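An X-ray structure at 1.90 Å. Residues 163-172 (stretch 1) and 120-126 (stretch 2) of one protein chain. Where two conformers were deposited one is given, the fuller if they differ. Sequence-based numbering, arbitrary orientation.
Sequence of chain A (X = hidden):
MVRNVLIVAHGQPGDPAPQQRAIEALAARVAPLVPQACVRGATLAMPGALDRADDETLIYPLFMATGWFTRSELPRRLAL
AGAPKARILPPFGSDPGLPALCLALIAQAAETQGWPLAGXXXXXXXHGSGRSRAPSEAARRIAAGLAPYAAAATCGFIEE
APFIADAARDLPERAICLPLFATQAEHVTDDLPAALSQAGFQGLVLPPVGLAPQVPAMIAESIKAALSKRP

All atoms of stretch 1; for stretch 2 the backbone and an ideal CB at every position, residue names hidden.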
ATOM      1  N   PHE A 163      -0.556 -15.654 -11.154  1.00 17.79           N
ATOM      2  CA  PHE A 163       0.258 -15.899  -9.963  0.50 17.88           C
ATOM      3  C   PHE A 163       1.647 -15.300 -10.186  1.00 20.75           C
ATOM      4  O   PHE A 163       2.184 -15.425 -11.277  1.00 18.99           O
ATOM      5  CB  PHE A 163       0.350 -17.418  -9.726  0.50 20.03           C
ATOM      6  CG  PHE A 163       0.968 -17.862  -8.425  0.50 22.12           C
ATOM      7  CD1 PHE A 163       0.892 -17.067  -7.298  0.50 25.73           C
ATOM      8  CD2 PHE A 163       1.549 -19.114  -8.307  0.50 25.33           C
ATOM      9  CE1 PHE A 163       1.453 -17.481  -6.097  0.50 27.19           C
ATOM     10  CE2 PHE A 163       2.084 -19.537  -7.098  0.50 28.31           C
ATOM     11  CZ  PHE A 163       2.034 -18.715  -6.004  0.50 26.85           C
ATOM     12  N   ILE A 164       2.220 -14.661  -9.165  1.00 19.43           N
ATOM     13  CA  ILE A 164       3.536 -14.038  -9.257  1.00 20.54           C
ATOM     14  C   ILE A 164       4.634 -15.026  -9.736  1.00 24.27           C
ATOM     15  O   ILE A 164       5.462 -14.627 -10.554  1.00 23.33           O
ATOM     16  CB  ILE A 164       3.881 -13.276  -7.936  1.00 25.30           C
ATOM     17  CG1 ILE A 164       5.178 -12.465  -8.070  1.00 26.84           C
ATOM     18  CG2 ILE A 164       3.882 -14.169  -6.703  1.00 27.38           C
ATOM     19  CD1 ILE A 164       5.008 -11.228  -8.944  1.00 26.50           C
ATOM     20  N   ALA A 165       4.597 -16.315  -9.315  1.00 22.06           N
ATOM     21  CA  ALA A 165       5.564 -17.330  -9.777  1.00 22.84           C
ATOM     22  C   ALA A 165       5.503 -17.545 -11.303  1.00 26.83           C
ATOM     23  O   ALA A 165       6.500 -17.941 -11.900  1.00 27.48           O
ATOM     24  CB  ALA A 165       5.332 -18.651  -9.057  1.00 23.93           C
ATOM     25  N   ASP A 166       4.336 -17.288 -11.923  1.00 22.54           N
ATOM     26  CA  ASP A 166       4.136 -17.394 -13.370  1.00 21.85           C
ATOM     27  C   ASP A 166       4.449 -16.070 -14.085  1.00 23.12           C
ATOM     28  O   ASP A 166       5.128 -16.076 -15.111  1.00 21.68           O
ATOM     29  CB  ASP A 166       2.690 -17.822 -13.678  1.00 23.58           C
ATOM     30  CG  ASP A 166       2.372 -19.238 -13.229  1.00 33.18           C
ATOM     31  OD1 ASP A 166       3.267 -20.105 -13.322  1.00 34.19           O
ATOM     32  OD2 ASP A 166       1.237 -19.472 -12.770  1.00 36.80           O
ATOM     33  N   ALA A 167       3.928 -14.951 -13.548  1.00 18.30           N
ATOM     34  CA  ALA A 167       4.062 -13.599 -14.105  1.00 18.28           C
ATOM     35  C   ALA A 167       5.505 -13.100 -14.173  1.00 21.54           C
ATOM     36  O   ALA A 167       5.852 -12.368 -15.108  1.00 20.05           O
ATOM     37  CB  ALA A 167       3.204 -12.622 -13.309  1.00 19.29           C
ATOM     38  N   ALA A 168       6.347 -13.512 -13.205  1.00 18.21           N
ATOM     39  CA  ALA A 168       7.755 -13.119 -13.173  1.00 18.38           C
ATOM     40  C   ALA A 168       8.659 -14.048 -13.983  1.00 23.00           C
ATOM     41  O   ALA A 168       9.843 -13.765 -14.105  1.00 23.04           O
ATOM     42  CB  ALA A 168       8.247 -13.049 -11.730  1.00 18.64           C
ATOM     43  N   ARG A 169       8.126 -15.150 -14.518  1.00 20.20           N
ATOM     44  CA  ARG A 169       8.919 -16.120 -15.285  1.00 21.03           C
ATOM     45  C   ARG A 169       9.172 -15.621 -16.726  1.00 26.62           C
ATOM     46  O   ARG A 169       8.355 -14.887 -17.274  1.00 26.19           O
ATOM     47  CB  ARG A 169       8.238 -17.515 -15.259  1.00 21.53           C
ATOM     48  CG  ARG A 169       9.125 -18.663 -15.773  1.00 29.84           C
ATOM     49  CD  ARG A 169       8.509 -20.028 -15.547  1.00 39.71           C
ATOM     50  NE  ARG A 169       8.726 -20.494 -14.176  1.00 55.79           N
ATOM     51  CZ  ARG A 169       7.759 -20.662 -13.278  1.00 72.28           C
ATOM     52  NH1 ARG A 169       6.493 -20.429 -13.603  1.00 63.85           N
ATOM     53  NH2 ARG A 169       8.050 -21.079 -12.054  1.00 54.82           N
ATOM     54  N   ASP A 170      10.333 -15.980 -17.303  1.00 26.13           N
ATOM     55  CA  ASP A 170      10.755 -15.642 -18.671  1.00 27.06           C
ATOM     56  C   ASP A 170      10.806 -14.120 -18.964  1.00 30.89           C
ATOM     57  O   ASP A 170      10.539 -13.689 -20.089  1.00 30.08           O
ATOM     58  CB  ASP A 170       9.895 -16.397 -19.715  1.00 29.46           C
ATOM     59  CG  ASP A 170       9.920 -17.897 -19.523  1.00 37.46           C
ATOM     60  OD1 ASP A 170      11.027 -18.458 -19.395  1.00 36.78           O
ATOM     61  OD2 ASP A 170       8.829 -18.504 -19.457  1.00 47.33           O
ATOM     62  N   LEU A 171      11.201 -13.316 -17.963  1.00 26.66           N
ATOM     63  CA  LEU A 171      11.385 -11.877 -18.153  1.00 26.25           C
ATOM     64  C   LEU A 171      12.884 -11.638 -18.361  1.00 31.00           C
ATOM     65  O   LEU A 171      13.675 -12.485 -17.938  1.00 31.13           O
ATOM     66  CB  LEU A 171      10.858 -11.055 -16.951  1.00 25.80           C
ATOM     67  CG  LEU A 171       9.342 -11.113 -16.676  1.00 29.90           C
ATOM     68  CD1 LEU A 171       8.968 -10.230 -15.489  1.00 30.05           C
ATOM     69  CD2 LEU A 171       8.537 -10.673 -17.884  1.00 32.71           C
ATOM     70  N   PRO A 172      13.293 -10.513 -19.005  1.00 27.71           N
ATOM     71  CA  PRO A 172      14.728 -10.272 -19.204  1.00 27.66           C
ATOM     72  C   PRO A 172      15.433  -9.811 -17.924  1.00 30.85           C
ATOM     73  O   PRO A 172      14.792  -9.587 -16.893  1.00 30.16           O
ATOM     74  CB  PRO A 172      14.755  -9.178 -20.280  1.00 29.53           C
ATOM     75  CG  PRO A 172      13.446  -8.506 -20.172  1.00 33.23           C
ATOM     76  CD  PRO A 172      12.485  -9.592 -19.828  1.00 28.62           C
ATOM     77  N   UNK A 120      13.177  -1.114 -20.237  1.00 26.80           N
ATOM     78  CA  UNK A 120      13.027  -1.908 -19.011  1.00 26.06           C
ATOM     79  C   UNK A 120      11.608  -2.474 -18.910  1.00 28.19           C
ATOM     80  O   UNK A 120      10.638  -1.761 -19.162  1.00 28.52           O
ATOM     81  CB  UNK A 120      13.347  -1.059 -17.779  1.00 26.06           C
ATOM     82  N   UNK A 121      11.502  -3.752 -18.512  1.00 22.65           N
ATOM     83  CA  UNK A 121      10.242  -4.462 -18.330  1.00 21.67           C
ATOM     84  C   UNK A 121       9.803  -4.258 -16.867  1.00 23.49           C
ATOM     85  O   UNK A 121      10.625  -4.406 -15.959  1.00 22.32           O
ATOM     86  CB  UNK A 121      10.385  -5.946 -18.673  1.00 21.67           C
ATOM     87  N   UNK A 122       8.512  -3.941 -16.648  1.00 18.62           N
ATOM     88  CA  UNK A 122       7.987  -3.691 -15.305  1.00 18.19           C
ATOM     89  C   UNK A 122       7.032  -4.747 -14.802  1.00 19.99           C
ATOM     90  O   UNK A 122       6.176  -5.212 -15.550  1.00 20.25           O
ATOM     91  CB  UNK A 122       7.279  -2.335 -15.275  1.00 18.19           C
ATOM     92  N   UNK A 123       7.179  -5.122 -13.522  1.00 16.27           N
ATOM     93  CA  UNK A 123       6.293  -6.079 -12.859  1.00 15.87           C
ATOM     94  C   UNK A 123       5.754  -5.489 -11.550  1.00 18.91           C
ATOM     95  O   UNK A 123       6.521  -5.188 -10.631  1.00 19.09           O
ATOM     96  CB  UNK A 123       7.030  -7.392 -12.588  1.00 15.87           C
ATOM     97  N   UNK A 124       4.439  -5.322 -11.484  1.00 14.87           N
ATOM     98  CA  UNK A 124       3.772  -4.805 -10.292  1.00 14.49           C
ATOM     99  C   UNK A 124       3.322  -6.063  -9.531  1.00 18.90           C
ATOM    100  O   UNK A 124       2.494  -6.827 -10.047  1.00 18.48           O
ATOM    101  CB  UNK A 124       2.607  -3.873 -10.630  1.00 14.49           C
ATOM    102  N   UNK A 125       3.917  -6.313  -8.350  1.00 15.57           N
ATOM    103  CA  UNK A 125       3.563  -7.486  -7.535  1.00 15.24           C
ATOM    104  C   UNK A 125       2.632  -7.067  -6.410  1.00 17.70           C
ATOM    105  O   UNK A 125       2.941  -6.138  -5.681  1.00 17.49           O
ATOM    106  CB  UNK A 125       4.814  -8.158  -6.966  1.00 15.24           C
ATOM    107  N   UNK A 126       1.475  -7.724  -6.273  1.00 13.54           N
ATOM    108  CA  UNK A 126       0.513  -7.333  -5.254  1.00 13.90           C
ATOM    109  C   UNK A 126      -0.182  -8.544  -4.640  1.00 17.32           C
ATOM    110  O   UNK A 126      -0.137  -9.639  -5.209  1.00 16.73           O
ATOM    111  CB  UNK A 126      -0.525  -6.380  -5.849  1.00 13.90           C
TER

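Stretch 1 begins with a short helix, entered at Phe 163, and continues as loop to Pro 172. Stretch 2 is a strand from position 121 to 126. Its odd positions bring their CB atoms nearer to stretch 1, and its even positions turn theirs away.

Position 120 precedes the strand. Its CA-to-CB bond points away, and no atom of stretch 1 lies within 5.5 Å of the ideal CB. Stretch 1 therefore sets no preference. The residue is Thr 120, whose OG1 is hydrogen-bonded elsewhere in the structure.

Position 121 points toward stretch 1. Its phi/psi of -91/135 is ordinary for a strand. The ideal CB is 4.3 Å from CG of Pro 172 and 5.1 Å from CD2 of Leu 171. These neighbours are apolar, so an aliphatic side chain would suit. A long one with a polar end would also suit, since the carbonyl O of Ala 167, an acceptor, lies further along. The residue is Arg 121. Its CB lies 4.2 Å from CG of Pro 172. The chain then runs past Leu 171, with chi1 t and chi2 p. CD2 of Leu 171 covers one face of the guanidinium and comes within 3.5 Å of NH2 of Arg 121. This is packing, not a hydrogen bond. NH2 of Arg 121 also donates to a water at 3.3 Å, and that water donates to O of Ala 167 at 2.7 Å. The water thus links Arg 121 to Ala 167, where no direct hydrogen bond joins the two stretches.

Position 122 points away, with nothing of stretch 1 within 5.5 Å of its ideal CB. Many side chains are compatible with this view. The residue is Leu 122, which makes no contact here.

Position 123 points toward stretch 1. Its ideal CB is 4.5 Å from CD1 of Leu 171. Beyond it lie the side chains of Ile 164, Ala 167 and Ala 168. The two alanines have only methyl groups, which leaves room for a branched side chain. Leucine, isoleucine or methionine would suit; a charge would find no partner among these side chains. The residue is Leu 123, with chi1 t and chi2 p. Its CD2 packs 3.6 Å from CD1 of Ile 164 and 3.6 Å from CB of Ala 168. Its CD1 reaches CB of Ala 167 at 4.0 Å. Of the strand residues, it has the largest area covered by stretch 1.

Position 124 points away and is unconstrained by stretch 1, so many side chains are compatible. The residue is Val 124, which makes no contact with stretch 1.

Position 125 points sideways. Its ideal CB is already 3.7 Å from CD1 of Ile 164, so a small apolar residue fits well. A larger one would have to turn its chain aside from that methyl. The residue is Ala 125, and its CB makes this 3.7 Å contact with CD1 of Ile 164.

Position 126 points away, with nothing of stretch 1 within 5.5 Å of its ideal CB. Stretch 1 sets no preference here. The residue is Ala 126, which makes no contact with stretch 1.

Stretch 2 120-126: TRLLVAA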
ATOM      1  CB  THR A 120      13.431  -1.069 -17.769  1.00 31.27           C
ATOM      2  OG1 THR A 120      14.749  -0.555 -17.958  1.00 28.76           O
ATOM      3  CG2 THR A 120      13.415  -1.880 -16.465  1.00 30.53           C
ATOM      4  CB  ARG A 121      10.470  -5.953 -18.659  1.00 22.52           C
ATOM      5  CG  ARG A 121       9.291  -6.876 -18.477  1.00 35.97           C
ATOM      6  CD  ARG A 121       8.184  -6.647 -19.497  1.00 50.44           C
ATOM      7  NE  ARG A 121       7.284  -7.798 -19.599  1.00 52.71           N
ATOM      8  CZ  ARG A 121       6.332  -8.082 -18.718  1.00 60.90           C
ATOM      9  NH1 ARG A 121       6.162  -7.317 -17.641  1.00 32.70           N
ATOM     10  NH2 ARG A 121       5.572  -9.158 -18.878  1.00 48.54           N
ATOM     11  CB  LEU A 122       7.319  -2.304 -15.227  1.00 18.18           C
ATOM     12  CG  LEU A 122       8.204  -1.125 -15.653  1.00 21.72           C
ATOM     13  CD1 LEU A 122       7.442   0.174 -15.542  1.00 21.48           C
ATOM     14  CD2 LEU A 122       9.508  -1.084 -14.842  1.00 22.45           C
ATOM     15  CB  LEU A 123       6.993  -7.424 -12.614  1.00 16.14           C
ATOM     16  CG  LEU A 123       6.158  -8.530 -11.957  1.00 19.98           C
ATOM     17  CD1 LEU A 123       5.038  -9.038 -12.897  1.00 20.90           C
ATOM     18  CD2 LEU A 123       7.056  -9.673 -11.533  1.00 21.89           C
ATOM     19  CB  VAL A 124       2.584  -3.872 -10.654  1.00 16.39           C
ATOM     20  CG1 VAL A 124       1.755  -3.518  -9.419  1.00 16.34           C
ATOM     21  CG2 VAL A 124       3.069  -2.610 -11.375  1.00 15.82           C
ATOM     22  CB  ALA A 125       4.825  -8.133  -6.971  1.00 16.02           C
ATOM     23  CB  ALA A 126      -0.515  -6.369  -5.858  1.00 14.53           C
TER
HETATM   24  O   HOH W   1       4.078 -10.908 -16.515  1.00 26.40           O
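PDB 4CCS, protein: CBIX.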